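Local coordinates for pectinesterase (Aspergillus niger, PDB 5C1E), which hydrolyses the methyl esters of pectin, releasing methanol and leaving galacturonate, and probably takes part in the maceration and soft-rotting of plant tissue, at residues Thr185-Glu190 / Val225-Ile230; Leu142-Gly147 / Ala167-Gly172; Tyr39-Thr44 / Tyr60-Asp65; Val73-His78 / Asn105-Asn110. All blocks are in the same frame, centred on the assembly; numbering follows the deposited sequence.

How the contacts relate
Along the chain the order is contact 3, contact 4, contact 2, contact 1, each closing before the next opens, so the four sample different levels of a right-handed parallel beta-helix. Contacts 3 and 4, with centres about 10 Å apart, touch: Gly43 lies beside Val73 and Thr75, where strands 43-46 and 74-78 are neighbours in one sheet. Contacts 1 and 2, centres about 11 Å apart, each run between the sheet holding strands 142-146 and 182-187 and the one holding 168-172 and 228-232. The latter sheet also holds contact 3, its centre about 34 Å from that of contact 1. The Thr185 side chain is about 8 Å from that of the predicted active-site Asp161.

Contact 1. Residues Thr185-Glu190 / Val225-Ile230; sequences TASSRE and VLARVI. With SO4 (sulfate ion), chain E.
Ser187 OG, which rests 3.5 Å from Ala227 CA, is gripped twice. Arg189 N gives it a hydrogen bond of 3.1 Å that is nearly straight (170° at the hydrogen) and closes an ST turn; a water 2.6 Å from Ser187 OG also accepts from Arg228 N, tying the turn to the second segment. Just past the turn, Arg189 and Leu226 are joined by two bonds. Leu226 N donates to Arg189 O, and Arg189 NH2 returns to Leu226 O at 2.9 Å, lying in the carbonyl plane on a lone pair. The extended Arg189 chain runs over that same oxygen, its CG 3.2 Å from Leu226 O. Its guanidinium then lies flat on that of Arg228, centres 3.7 Å apart and planes 22° from parallel, each CZ above the centre of the other group. Arg228 bends at chi3 (58°), which turns its NE back toward Arg189. Two like charges this close would be expected to repel. A sulfate, probably from the crystallisation liquor, sits at the Arg228 edge, taking bonds from NH1 to O4 and from NH2 to O2, and probably eases the repulsion; Asp194 O and Gly196 O take further bonds from Arg189 NE and Arg228 NH2. Deeper in, Ser187 CB meets Ala227 CB at 3.7 Å, while the Thr185 and Val229 side chains pass in opposite directions, Thr185 OG1 (bonded to Leu219 O) nearest Val229 CG2. The corner after strand 182-187 thus stacks on that of the next coil, leading into strand 228-232, in the right-handed parallel beta-helix of pectin methylesterases.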
loop_
_atom_site.group_PDB
_atom_site.type_symbol
_atom_site.label_atom_id
_atom_site.label_comp_id
_atom_site.label_asym_id
_atom_site.label_seq_id
_atom_site.Cartn_x
_atom_site.Cartn_y
_atom_site.Cartn_z
ATOM N N THR A 185 -8.632 5.643 -4.126
ATOM C CA THR A 185 -7.847 6.504 -3.219
ATOM C C THR A 185 -8.726 7.433 -2.387
ATOM O O THR A 185 -9.751 7.923 -2.848
ATOM C CB THR A 185 -6.788 7.360 -3.958
ATOM O OG1 THR A 185 -7.398 8.327 -4.843
ATOM C CG2 THR A 185 -5.826 6.476 -4.713
ATOM N N ALA A 186 -8.282 7.704 -1.166
ATOM C CA ALA A 186 -8.905 8.700 -0.327
ATOM C C ALA A 186 -7.835 9.476 0.447
ATOM O O ALA A 186 -7.562 9.211 1.622
ATOM C CB ALA A 186 -9.914 8.039 0.611
ATOM N N SER A 187 -7.218 10.434 -0.238
ATOM C CA SER A 187 -6.143 11.219 0.358
ATOM C C SER A 187 -6.704 12.221 1.357
ATOM O O SER A 187 -7.715 12.868 1.088
ATOM C CB SER A 187 -5.336 11.962 -0.699
ATOM O OG SER A 187 -4.519 12.963 -0.111
ATOM N N SER A 188 -6.003 12.354 2.482
ATOM C CA SER A 188 -6.347 13.313 3.527
ATOM C C SER A 188 -5.411 14.538 3.538
ATOM O O SER A 188 -5.342 15.271 4.537
ATOM C CB SER A 188 -6.348 12.622 4.899
ATOM O OG SER A 188 -5.126 11.935 5.096
ATOM N N ARG A 189 -4.758 14.822 2.410
ATOM C CA ARG A 189 -4.028 16.074 2.285
ATOM C C ARG A 189 -5.001 17.237 2.507
ATOM O O ARG A 189 -6.080 17.281 1.901
ATOM C CB ARG A 189 -3.354 16.179 0.915
ATOM C CG ARG A 189 -2.577 17.464 0.713
ATOM C CD ARG A 189 -1.706 17.417 -0.540
ATOM N NE ARG A 189 -0.989 18.677 -0.751
ATOM C CZ ARG A 189 -1.431 19.725 -1.464
ATOM N NH1 ARG A 189 -0.683 20.811 -1.550
ATOM N NH2 ARG A 189 -2.602 19.707 -2.103
ATOM N N GLU A 190 -4.631 18.168 3.386
ATOM C CA GLU A 190 -5.581 19.193 3.817
ATOM C C GLU A 190 -5.070 20.638 3.917
ATOM O O GLU A 190 -5.859 21.523 4.199
ATOM C CB GLU A 190 -6.233 18.770 5.141
ATOM C CG GLU A 190 -5.354 18.895 6.362
ATOM C CD GLU A 190 -5.959 18.251 7.617
ATOM O OE1 GLU A 190 -5.376 18.446 8.712
ATOM O OE2 GLU A 190 -6.996 17.566 7.530
ATOM N N VAL A 225 -9.774 18.198 2.059
ATOM C CA VAL A 225 -10.105 19.107 0.958
ATOM C C VAL A 225 -8.996 19.305 -0.087
ATOM O O VAL A 225 -9.266 19.809 -1.184
ATOM C CB VAL A 225 -10.581 20.484 1.467
ATOM C CG1 VAL A 225 -11.885 20.355 2.242
ATOM C CG2 VAL A 225 -9.522 21.165 2.326
ATOM N N LEU A 226 -7.767 18.935 0.231
ATOM C CA LEU A 226 -6.663 19.176 -0.703
ATOM C C LEU A 226 -5.983 17.885 -1.184
ATOM O O LEU A 226 -4.807 17.879 -1.558
ATOM C CB LEU A 226 -5.680 20.204 -0.121
ATOM C CG LEU A 226 -6.170 21.650 -0.260
ATOM C CD1 LEU A 226 -5.397 22.607 0.634
ATOM C CD2 LEU A 226 -6.078 22.136 -1.692
ATOM N N ALA A 227 -6.757 16.806 -1.191
ATOM C CA ALA A 227 -6.348 15.518 -1.716
ATOM C C ALA A 227 -5.605 15.708 -3.040
ATOM O O ALA A 227 -6.126 16.372 -3.930
ATOM C CB ALA A 227 -7.575 14.669 -1.958
ATOM N N ARG A 228 -4.426 15.107 -3.168
ATOM C CA ARG A 228 -3.656 15.175 -4.411
ATOM C C ARG A 228 -3.201 13.815 -4.908
ATOM O O ARG A 228 -2.398 13.137 -4.256
ATOM C CB ARG A 228 -2.432 16.066 -4.243
ATOM C CG ARG A 228 -1.626 16.222 -5.529
ATOM C CD ARG A 228 -0.798 17.494 -5.532
ATOM N NE ARG A 228 0.125 17.543 -4.414
ATOM C CZ ARG A 228 0.851 18.614 -4.104
ATOM N NH1 ARG A 228 0.769 19.711 -4.853
ATOM N NH2 ARG A 228 1.670 18.591 -3.061
ATOM N N VAL A 229 -3.712 13.435 -6.072
ATOM C CA VAL A 229 -3.453 12.110 -6.630
ATOM C C VAL A 229 -3.264 12.213 -8.138
ATOM O O VAL A 229 -4.043 12.900 -8.807
ATOM C CB VAL A 229 -4.638 11.179 -6.369
ATOM C CG1 VAL A 229 -4.362 9.786 -6.913
ATOM C CG2 VAL A 229 -4.969 11.115 -4.867
ATOM N N ILE A 230 -2.233 11.532 -8.647
ATOM C CA ILE A 230 -2.012 11.389 -10.094
ATOM C C ILE A 230 -1.918 9.917 -10.484
ATOM O O ILE A 230 -1.194 9.141 -9.842
ATOM C CB ILE A 230 -0.775 12.185 -10.604
ATOM C CG1 ILE A 230 -0.626 12.004 -12.123
ATOM C CG2 ILE A 230 0.504 11.790 -9.892
ATOM C CD1 ILE A 230 0.269 13.041 -12.758
HETATM S S SO4 E . 3.245 21.879 -3.616
HETATM O O1 SO4 E . 3.904 21.657 -4.926
HETATM O O2 SO4 E . 3.479 20.727 -2.723
HETATM O O3 SO4 E . 3.786 23.108 -2.997
HETATM O O4 SO4 E . 1.795 22.089 -3.852
HETATM O O HOH W 1 -2.385 13.606 -1.489
#

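Contact 2. Residues Leu142-Gly147 / Ala167-Gly172; sequences LYVKAG and ASVWFG. With SO4 (sulfate ion), chain C.
Leu142 CG stands anti to its backbone N (chi1 -177°), while Phe171 CG is anti to its carbonyl carbon (chi1 -63°); with chi2 of 66° setting the Leu142 methyls, the two side chains reach toward each other tip to tip. Leu142 CD2 comes in at the edge of the ring, in its plane, 3.8 Å from Phe171 CE1 and 4.0 Å from Phe171 CZ. Two residues along the first segment, Val144 crosses Val169 at about a right angle, Val144 CG2 lying 4.2 Å from Val169 CG1. Val144 CB also packs on Ala167 CB at 3.6 Å, so the apolar contacts run on toward the point where the two segments converge. There the backbones take over. Val144 is the centre of an inverse gamma turn, and its carbonyl O accepts from Ala167 N at 2.9 Å with the donor above the carbonyl plane. Gly147 O takes the next amide in the same manner, from Ser168 N at 3.0 Å. Trp170, between Val169 and Phe171, points elsewhere: its NE1 donates to O2 of a sulfate, probably from the crystallisation liquor, at 3.0 Å, and Tyr150 OH and Lys283 NZ hold the same ion. The valines and the Leu142-Phe171 pair thus fill the inside of the beta-helix between two of its sheets. Strand 142-146 lies between strands 121-124 and 163-165 in one sheet, strand 168-172 between 148-152 and 198-201 in another; Tyr151 stacks on Phe171, Tyr198 touches both valines, and helix 283-287 reaches Ser168 OG through Val286 O.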
loop_
_atom_site.group_PDB
_atom_site.type_symbol
_atom_site.label_atom_id
_atom_site.label_comp_id
_atom_site.label_asym_id
_atom_site.label_seq_id
_atom_site.Cartn_x
_atom_site.Cartn_y
_atom_site.Cartn_z
ATOM N N LEU A 142 -5.314 -0.289 2.827
ATOM C CA LEU A 142 -3.963 0.230 2.988
ATOM C C LEU A 142 -3.981 1.667 3.471
ATOM O O LEU A 142 -4.331 2.612 2.735
ATOM C CB LEU A 142 -3.178 0.083 1.683
ATOM C CG LEU A 142 -1.716 0.512 1.718
ATOM C CD1 LEU A 142 -0.872 -0.369 2.625
ATOM C CD2 LEU A 142 -1.185 0.520 0.299
ATOM N N TYR A 143 -3.606 1.827 4.728
ATOM C CA TYR A 143 -3.630 3.128 5.358
ATOM C C TYR A 143 -2.261 3.725 5.192
ATOM O O TYR A 143 -1.372 3.439 5.982
ATOM C CB TYR A 143 -3.989 2.979 6.822
ATOM C CG TYR A 143 -4.329 4.247 7.586
ATOM C CD1 TYR A 143 -4.431 5.497 6.967
ATOM C CD2 TYR A 143 -4.575 4.183 8.942
ATOM C CE1 TYR A 143 -4.762 6.639 7.700
ATOM C CE2 TYR A 143 -4.916 5.307 9.674
ATOM C CZ TYR A 143 -5.018 6.533 9.050
ATOM O OH TYR A 143 -5.352 7.653 9.809
ATOM N N VAL A 144 -2.082 4.493 4.112
ATOM C CA VAL A 144 -0.828 5.209 3.896
ATOM C C VAL A 144 -0.933 6.524 4.694
ATOM O O VAL A 144 -1.179 7.596 4.161
ATOM C CB VAL A 144 -0.511 5.389 2.402
ATOM C CG1 VAL A 144 -0.281 4.014 1.770
ATOM C CG2 VAL A 144 -1.600 6.131 1.629
ATOM N N LYS A 145 -0.791 6.394 6.001
ATOM C CA LYS A 145 -1.231 7.428 6.922
ATOM C C LYS A 145 -0.362 8.673 6.862
ATOM O O LYS A 145 -0.867 9.802 6.794
ATOM C CB LYS A 145 -1.251 6.873 8.359
ATOM C CG LYS A 145 -1.625 7.913 9.402
ATOM C CD LYS A 145 -1.743 7.277 10.783
ATOM C CE LYS A 145 -2.418 8.246 11.739
ATOM N NZ LYS A 145 -2.385 7.707 13.114
ATOM N N ALA A 146 0.951 8.461 6.916
ATOM C CA ALA A 146 1.899 9.569 6.875
ATOM C C ALA A 146 3.282 9.080 6.492
ATOM O O ALA A 146 3.597 7.892 6.629
ATOM C CB ALA A 146 1.962 10.266 8.224
ATOM N N GLY A 147 4.111 10.022 6.060
ATOM C CA GLY A 147 5.488 9.751 5.689
ATOM C C GLY A 147 5.700 9.372 4.235
ATOM O O GLY A 147 4.743 9.142 3.488
ATOM N N ALA A 167 0.135 10.091 3.545
ATOM C CA ALA A 167 1.483 9.755 3.115
ATOM C C ALA A 167 1.782 10.447 1.807
ATOM O O ALA A 167 0.860 10.734 1.028
ATOM C CB ALA A 167 1.622 8.252 2.940
ATOM N N SER A 168 3.062 10.688 1.544
ATOM C CA SER A 168 3.477 11.023 0.201
ATOM C C SER A 168 4.025 9.736 -0.389
ATOM O O SER A 168 5.067 9.228 0.060
ATOM C CB SER A 168 4.506 12.138 0.170
ATOM O OG SER A 168 4.550 12.665 -1.131
ATOM N N VAL A 169 3.301 9.198 -1.369
ATOM C CA VAL A 169 3.463 7.788 -1.724
ATOM C C VAL A 169 3.513 7.566 -3.218
ATOM O O VAL A 169 2.746 8.163 -3.981
ATOM C CB VAL A 169 2.370 6.917 -1.039
ATOM C CG1 VAL A 169 0.985 7.447 -1.351
ATOM C CG2 VAL A 169 2.512 5.441 -1.396
ATOM N N TRP A 170 4.450 6.705 -3.615
ATOM C CA TRP A 170 4.660 6.294 -4.998
ATOM C C TRP A 170 4.362 4.808 -5.124
ATOM O O TRP A 170 4.968 3.999 -4.414
ATOM C CB TRP A 170 6.107 6.525 -5.392
ATOM C CG TRP A 170 6.418 6.192 -6.825
ATOM C CD1 TRP A 170 6.666 4.955 -7.343
ATOM C CD2 TRP A 170 6.563 7.116 -7.912
ATOM N NE1 TRP A 170 6.950 5.046 -8.675
ATOM C CE2 TRP A 170 6.895 6.361 -9.055
ATOM C CE3 TRP A 170 6.455 8.503 -8.029
ATOM C CZ2 TRP A 170 7.094 6.944 -10.300
ATOM C CZ3 TRP A 170 6.664 9.085 -9.263
ATOM C CH2 TRP A 170 6.977 8.312 -10.388
ATOM N N PHE A 171 3.411 4.471 -5.995
ATOM C CA PHE A 171 3.093 3.086 -6.352
ATOM C C PHE A 171 3.606 2.829 -7.748
ATOM O O PHE A 171 3.167 3.467 -8.690
ATOM C CB PHE A 171 1.594 2.834 -6.320
ATOM C CG PHE A 171 0.982 2.999 -4.964
ATOM C CD1 PHE A 171 0.904 1.929 -4.099
ATOM C CD2 PHE A 171 0.452 4.216 -4.571
ATOM C CE1 PHE A 171 0.336 2.068 -2.844
ATOM C CE2 PHE A 171 -0.122 4.366 -3.314
ATOM C CZ PHE A 171 -0.173 3.287 -2.450
ATOM N N GLY A 172 4.582 1.934 -7.858
ATOM C CA GLY A 172 5.209 1.638 -9.137
ATOM C C GLY A 172 4.970 0.193 -9.529
ATOM O O GLY A 172 5.247 -0.734 -8.755
HETATM S S SO4 C . 9.780 3.135 -10.287
HETATM O O1 SO4 C . 10.271 2.262 -11.395
HETATM O O2 SO4 C . 8.427 2.668 -9.883
HETATM O O3 SO4 C . 10.696 3.118 -9.115
HETATM O O4 SO4 C . 9.733 4.532 -10.781
#

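Contact 3. Residues Tyr39-Thr44 / Tyr60-Asp65; sequences YVASGT and YGETTD
Val40 bonds to segment 60-65 through both its N and its O: the N donates to Tyr60 O at 2.8 Å, almost straight (169°), and the O accepts from Glu62 N at 3.0 Å. This is parallel beta-ladder pairing between strands 36-40 and 57-61, successive rungs of the parallel beta-helix. Past the strand ends a side chain carries the pairing on. Glu62, extended throughout with CG anti to its backbone N (chi1 178°), brings OE1 to Ser42 N, which donates at 2.9 Å from the anti side of the carboxylate, tilted 33° out of its plane. The other oxygen is tied in by a water that donates to Glu62 OE2 at 2.6 Å and is also hydrogen-bonded to Ser42 OG, so both carboxylate oxygens are engaged with the turn after strand 36-40. Ala41 CB lies 3.6 Å from Glu62 OE1. Tyr39 and Tyr60 start from the same face of the sheet but diverge: Tyr60 heads off to meet the ring of Tyr104, whereas Tyr39 runs past Gly61 toward Glu62. At its tip, Tyr39 OH presses on the aliphatic part of the glutamate, 3.3 Å from both Glu62 CB and Glu62 CG.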
loop_
_atom_site.group_PDB
_atom_site.type_symbol
_atom_site.label_atom_id
_atom_site.label_comp_id
_atom_site.label_asym_id
_atom_site.label_seq_id
_atom_site.Cartn_x
_atom_site.Cartn_y
_atom_site.Cartn_z
ATOM N N TYR A 39 13.818 -13.096 8.385
ATOM C CA TYR A 39 13.340 -13.947 7.301
ATOM C C TYR A 39 12.195 -14.795 7.818
ATOM O O TYR A 39 12.346 -15.505 8.821
ATOM C CB TYR A 39 14.461 -14.851 6.791
ATOM C CG TYR A 39 14.016 -15.981 5.871
ATOM C CD1 TYR A 39 13.694 -15.746 4.534
ATOM C CD2 TYR A 39 13.961 -17.294 6.325
ATOM C CE1 TYR A 39 13.287 -16.785 3.695
ATOM C CE2 TYR A 39 13.570 -18.333 5.483
ATOM C CZ TYR A 39 13.244 -18.076 4.168
ATOM O OH TYR A 39 12.839 -19.119 3.331
ATOM N N VAL A 40 11.067 -14.736 7.114
ATOM C CA VAL A 40 9.884 -15.503 7.471
ATOM C C VAL A 40 9.666 -16.601 6.444
ATOM O O VAL A 40 9.537 -16.336 5.232
ATOM C CB VAL A 40 8.632 -14.609 7.575
ATOM C CG1 VAL A 40 7.444 -15.371 8.169
ATOM C CG2 VAL A 40 8.931 -13.388 8.429
ATOM N N ALA A 41 9.663 -17.841 6.929
ATOM C CA ALA A 41 9.383 -18.977 6.097
ATOM C C ALA A 41 7.887 -19.112 5.893
ATOM O O ALA A 41 7.069 -18.505 6.595
ATOM C CB ALA A 41 9.951 -20.242 6.705
ATOM N N SER A 42 7.551 -19.942 4.916
ATOM C CA SER A 42 6.186 -20.188 4.498
ATOM C C SER A 42 5.266 -20.433 5.690
ATOM O O SER A 42 5.630 -21.091 6.673
ATOM C CB SER A 42 6.131 -21.389 3.534
ATOM O OG SER A 42 6.769 -22.534 4.083
ATOM N N GLY A 43 4.060 -19.902 5.572
ATOM C CA GLY A 43 3.041 -20.107 6.568
ATOM C C GLY A 43 2.001 -19.023 6.579
ATOM O O GLY A 43 2.175 -17.949 5.965
ATOM N N THR A 44 0.926 -19.309 7.293
ATOM C CA THR A 44 -0.086 -18.307 7.630
ATOM C C THR A 44 0.090 -18.002 9.100
ATOM O O THR A 44 0.012 -18.903 9.936
ATOM C CB THR A 44 -1.505 -18.814 7.336
ATOM O OG1 THR A 44 -1.613 -19.039 5.935
ATOM C CG2 THR A 44 -2.551 -17.806 7.768
ATOM N N TYR A 60 11.800 -10.094 5.273
ATOM C CA TYR A 60 11.811 -10.832 4.019
ATOM C C TYR A 60 10.926 -12.037 4.112
ATOM O O TYR A 60 11.042 -12.806 5.059
ATOM C CB TYR A 60 13.193 -11.396 3.735
ATOM C CG TYR A 60 14.299 -10.418 3.526
ATOM C CD1 TYR A 60 14.404 -9.709 2.343
ATOM C CD2 TYR A 60 15.284 -10.246 4.485
ATOM C CE1 TYR A 60 15.464 -8.836 2.121
ATOM C CE2 TYR A 60 16.337 -9.378 4.269
ATOM C CZ TYR A 60 16.424 -8.680 3.080
ATOM O OH TYR A 60 17.465 -7.807 2.883
ATOM N N GLY A 61 10.109 -12.255 3.092
ATOM C CA GLY A 61 9.324 -13.470 2.974
ATOM C C GLY A 61 9.938 -14.463 2.011
ATOM O O GLY A 61 10.574 -14.096 1.026
ATOM N N GLU A 62 9.735 -15.733 2.307
ATOM C CA GLU A 62 10.162 -16.821 1.438
ATOM C C GLU A 62 9.411 -16.772 0.122
ATOM O O GLU A 62 8.188 -16.601 0.112
ATOM C CB GLU A 62 9.909 -18.169 2.134
ATOM C CG GLU A 62 10.281 -19.365 1.285
ATOM C CD GLU A 62 10.045 -20.697 1.966
ATOM O OE1 GLU A 62 9.693 -20.735 3.139
ATOM O OE2 GLU A 62 10.211 -21.732 1.286
ATOM N N THR A 63 10.140 -16.893 -0.987
ATOM C CA THR A 63 9.517 -16.982 -2.308
ATOM C C THR A 63 10.459 -17.516 -3.372
ATOM O O THR A 63 11.648 -17.265 -3.317
ATOM C CB THR A 63 8.981 -15.599 -2.778
ATOM O OG1 THR A 63 8.415 -15.721 -4.086
ATOM C CG2 THR A 63 10.075 -14.546 -2.799
ATOM N N THR A 64 9.904 -18.240 -4.350
ATOM C CA THR A 64 10.674 -18.728 -5.492
ATOM C C THR A 64 11.051 -17.605 -6.468
ATOM O O THR A 64 11.958 -17.777 -7.277
ATOM C CB THR A 64 9.921 -19.855 -6.255
ATOM O OG1 THR A 64 10.838 -20.578 -7.082
ATOM C CG2 THR A 64 8.793 -19.295 -7.105
ATOM N N ASP A 65 10.367 -16.460 -6.380
ATOM C CA ASP A 65 10.592 -15.324 -7.288
ATOM C C ASP A 65 10.314 -14.017 -6.539
ATOM O O ASP A 65 9.160 -13.603 -6.354
ATOM C CB ASP A 65 9.691 -15.454 -8.527
ATOM C CG ASP A 65 9.948 -14.370 -9.570
ATOM O OD1 ASP A 65 10.739 -13.446 -9.306
ATOM O OD2 ASP A 65 9.364 -14.471 -10.678
HETATM O O HOH W 2 8.650 -23.566 2.180
#

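Contact 4. Residues Val73-His78 / Asn105-Asn110; sequences VVTITH and NINVEN
Two neighbouring strands of one parallel sheet, 74-78 and 107-110, form a ladder here, Thr75 to His78 pairing in order with Asn107 to Asn110. Asn107 N donates to Val74 O, Ile76 N to Asn107 O at 2.8 Å, and Glu109 N to Ile76 O; the last bond, His78 N to Glu109 O, is weak at 3.4 Å. Ahead of the ladder a water spans the gap, accepting from Val73 N and donating to Asn105 O at 2.7 Å. On the face bearing the threonines, Thr77 OG1 donates at 2.6 Å to Glu109 OE1, which accepts on its anti lone pair, the one away from OE2. The two side chains lie side by side, pointing the same way, with Glu109 CG between its backbone N and carbonyl carbon (chi1 60°). Thr75 CG2 backs onto the same carboxylate, 4.0 Å from Glu109 CD. A second water lies 2.6 Å from Thr75 OG1 and takes a weak bond from Asn107 ND2, while Asn107 OD1 is held by Asn72 ND2. Ile76 CD1, on the other face, meets Ile106 CG2 at 3.8 Å, and at the start of the pairing Val74 CG1 packs on Ile106 CD1. Val108 shares the Ile76 face, which ends in His78 and Asn110, where Asn110 ND2 bonds Ile80 O and Val119 O. In-register parallel strands from successive coils are stacked here as in the parallel beta-helix of pectin methylesterases.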
loop_
_atom_site.group_PDB
_atom_site.type_symbol
_atom_site.label_atom_id
_atom_site.label_comp_id
_atom_site.label_asym_id
_atom_site.label_seq_id
_atom_site.Cartn_x
_atom_site.Cartn_y
_atom_site.Cartn_z
ATOM N N VAL A 73 4.391 -17.024 -0.160
ATOM C CA VAL A 73 3.890 -18.136 0.646
ATOM C C VAL A 73 3.796 -17.758 2.126
ATOM O O VAL A 73 3.522 -18.619 2.968
ATOM C CB VAL A 73 4.751 -19.410 0.477
ATOM C CG1 VAL A 73 4.466 -20.062 -0.869
ATOM C CG2 VAL A 73 6.246 -19.107 0.638
ATOM N N VAL A 74 4.006 -16.479 2.437
ATOM C CA VAL A 74 3.890 -15.964 3.799
ATOM C C VAL A 74 2.699 -15.027 3.858
ATOM O O VAL A 74 2.641 -14.042 3.120
ATOM C CB VAL A 74 5.151 -15.224 4.257
ATOM C CG1 VAL A 74 4.964 -14.678 5.667
ATOM C CG2 VAL A 74 6.340 -16.162 4.218
ATOM N N THR A 75 1.734 -15.362 4.707
ATOM C CA THR A 75 0.574 -14.512 4.914
ATOM C C THR A 75 0.491 -14.159 6.388
ATOM O O THR A 75 0.562 -15.049 7.241
ATOM C CB THR A 75 -0.711 -15.214 4.434
ATOM O OG1 THR A 75 -0.642 -15.390 3.017
ATOM C CG2 THR A 75 -1.940 -14.369 4.738
ATOM N N ILE A 76 0.369 -12.863 6.676
ATOM C CA ILE A 76 0.047 -12.363 8.007
ATOM C C ILE A 76 -1.419 -11.960 8.007
ATOM O O ILE A 76 -1.843 -11.107 7.209
ATOM C CB ILE A 76 0.911 -11.148 8.401
ATOM C CG1 ILE A 76 2.385 -11.460 8.147
ATOM C CG2 ILE A 76 0.677 -10.778 9.873
ATOM C CD1 ILE A 76 3.325 -10.330 8.441
ATOM N N THR A 77 -2.200 -12.554 8.904
ATOM C CA THR A 77 -3.621 -12.306 8.905
ATOM C C THR A 77 -4.175 -12.086 10.307
ATOM O O THR A 77 -3.744 -12.710 11.264
ATOM C CB THR A 77 -4.406 -13.452 8.220
ATOM O OG1 THR A 77 -5.787 -13.086 8.106
ATOM C CG2 THR A 77 -4.276 -14.739 8.980
ATOM N N HIS A 78 -5.160 -11.193 10.372
ATOM C CA HIS A 78 -5.906 -10.923 11.593
ATOM C C HIS A 78 -7.223 -10.281 11.164
ATOM O O HIS A 78 -7.324 -9.723 10.069
ATOM C CB HIS A 78 -5.086 -10.023 12.526
ATOM C CG HIS A 78 -5.743 -9.735 13.848
ATOM N ND1 HIS A 78 -6.301 -8.512 14.148
ATOM C CD2 HIS A 78 -5.880 -10.492 14.964
ATOM C CE1 HIS A 78 -6.789 -8.539 15.377
ATOM N NE2 HIS A 78 -6.542 -9.728 15.895
ATOM N N ASN A 105 8.029 -9.450 -0.259
ATOM C CA ASN A 105 7.348 -10.727 -0.531
ATOM C C ASN A 105 6.554 -11.309 0.640
ATOM O O ASN A 105 6.685 -12.492 0.975
ATOM C CB ASN A 105 8.373 -11.736 -1.056
ATOM C CG ASN A 105 9.176 -11.181 -2.196
ATOM O OD1 ASN A 105 10.388 -10.972 -2.087
ATOM N ND2 ASN A 105 8.505 -10.915 -3.304
ATOM N N ILE A 106 5.735 -10.449 1.249
ATOM C CA ILE A 106 4.842 -10.837 2.346
ATOM C C ILE A 106 3.426 -10.399 1.995
ATOM O O ILE A 106 3.233 -9.307 1.445
ATOM C CB ILE A 106 5.334 -10.239 3.677
ATOM C CG1 ILE A 106 6.643 -10.956 4.060
ATOM C CG2 ILE A 106 4.253 -10.352 4.748
ATOM C CD1 ILE A 106 7.052 -10.919 5.480
ATOM N N ASN A 107 2.454 -11.266 2.267
ATOM C CA ASN A 107 1.043 -10.908 2.155
ATOM C C ASN A 107 0.524 -10.473 3.527
ATOM O O ASN A 107 0.796 -11.143 4.519
ATOM C CB ASN A 107 0.187 -12.089 1.697
ATOM C CG ASN A 107 0.633 -12.665 0.376
ATOM O OD1 ASN A 107 1.341 -12.032 -0.406
ATOM N ND2 ASN A 107 0.239 -13.886 0.133
ATOM N N VAL A 108 -0.229 -9.381 3.554
ATOM C CA VAL A 108 -0.889 -8.895 4.752
ATOM C C VAL A 108 -2.371 -8.738 4.483
ATOM O O VAL A 108 -2.773 -8.120 3.487
ATOM C CB VAL A 108 -0.301 -7.533 5.242
ATOM C CG1 VAL A 108 -0.987 -7.063 6.524
ATOM C CG2 VAL A 108 1.195 -7.656 5.478
ATOM N N GLU A 109 -3.191 -9.269 5.384
ATOM C CA GLU A 109 -4.626 -9.195 5.207
ATOM C C GLU A 109 -5.360 -8.892 6.494
ATOM O O GLU A 109 -4.904 -9.215 7.579
ATOM C CB GLU A 109 -5.173 -10.476 4.581
ATOM C CG GLU A 109 -4.920 -11.722 5.385
ATOM C CD GLU A 109 -5.673 -12.932 4.840
ATOM O OE1 GLU A 109 -6.290 -13.681 5.645
ATOM O OE2 GLU A 109 -5.640 -13.121 3.604
ATOM N N ASN A 110 -6.480 -8.216 6.334
ATOM C CA ASN A 110 -7.492 -8.130 7.390
ATOM C C ASN A 110 -8.699 -8.913 6.871
ATOM O O ASN A 110 -9.217 -8.596 5.811
ATOM C CB ASN A 110 -7.833 -6.671 7.716
ATOM C CG ASN A 110 -8.734 -6.536 8.949
ATOM O OD1 ASN A 110 -9.678 -7.290 9.119
ATOM N ND2 ASN A 110 -8.437 -5.574 9.810
HETATM O O HOH W 3 6.139 -15.115 0.965
HETATM O O HOH W 4 -2.642 -15.157 1.306
#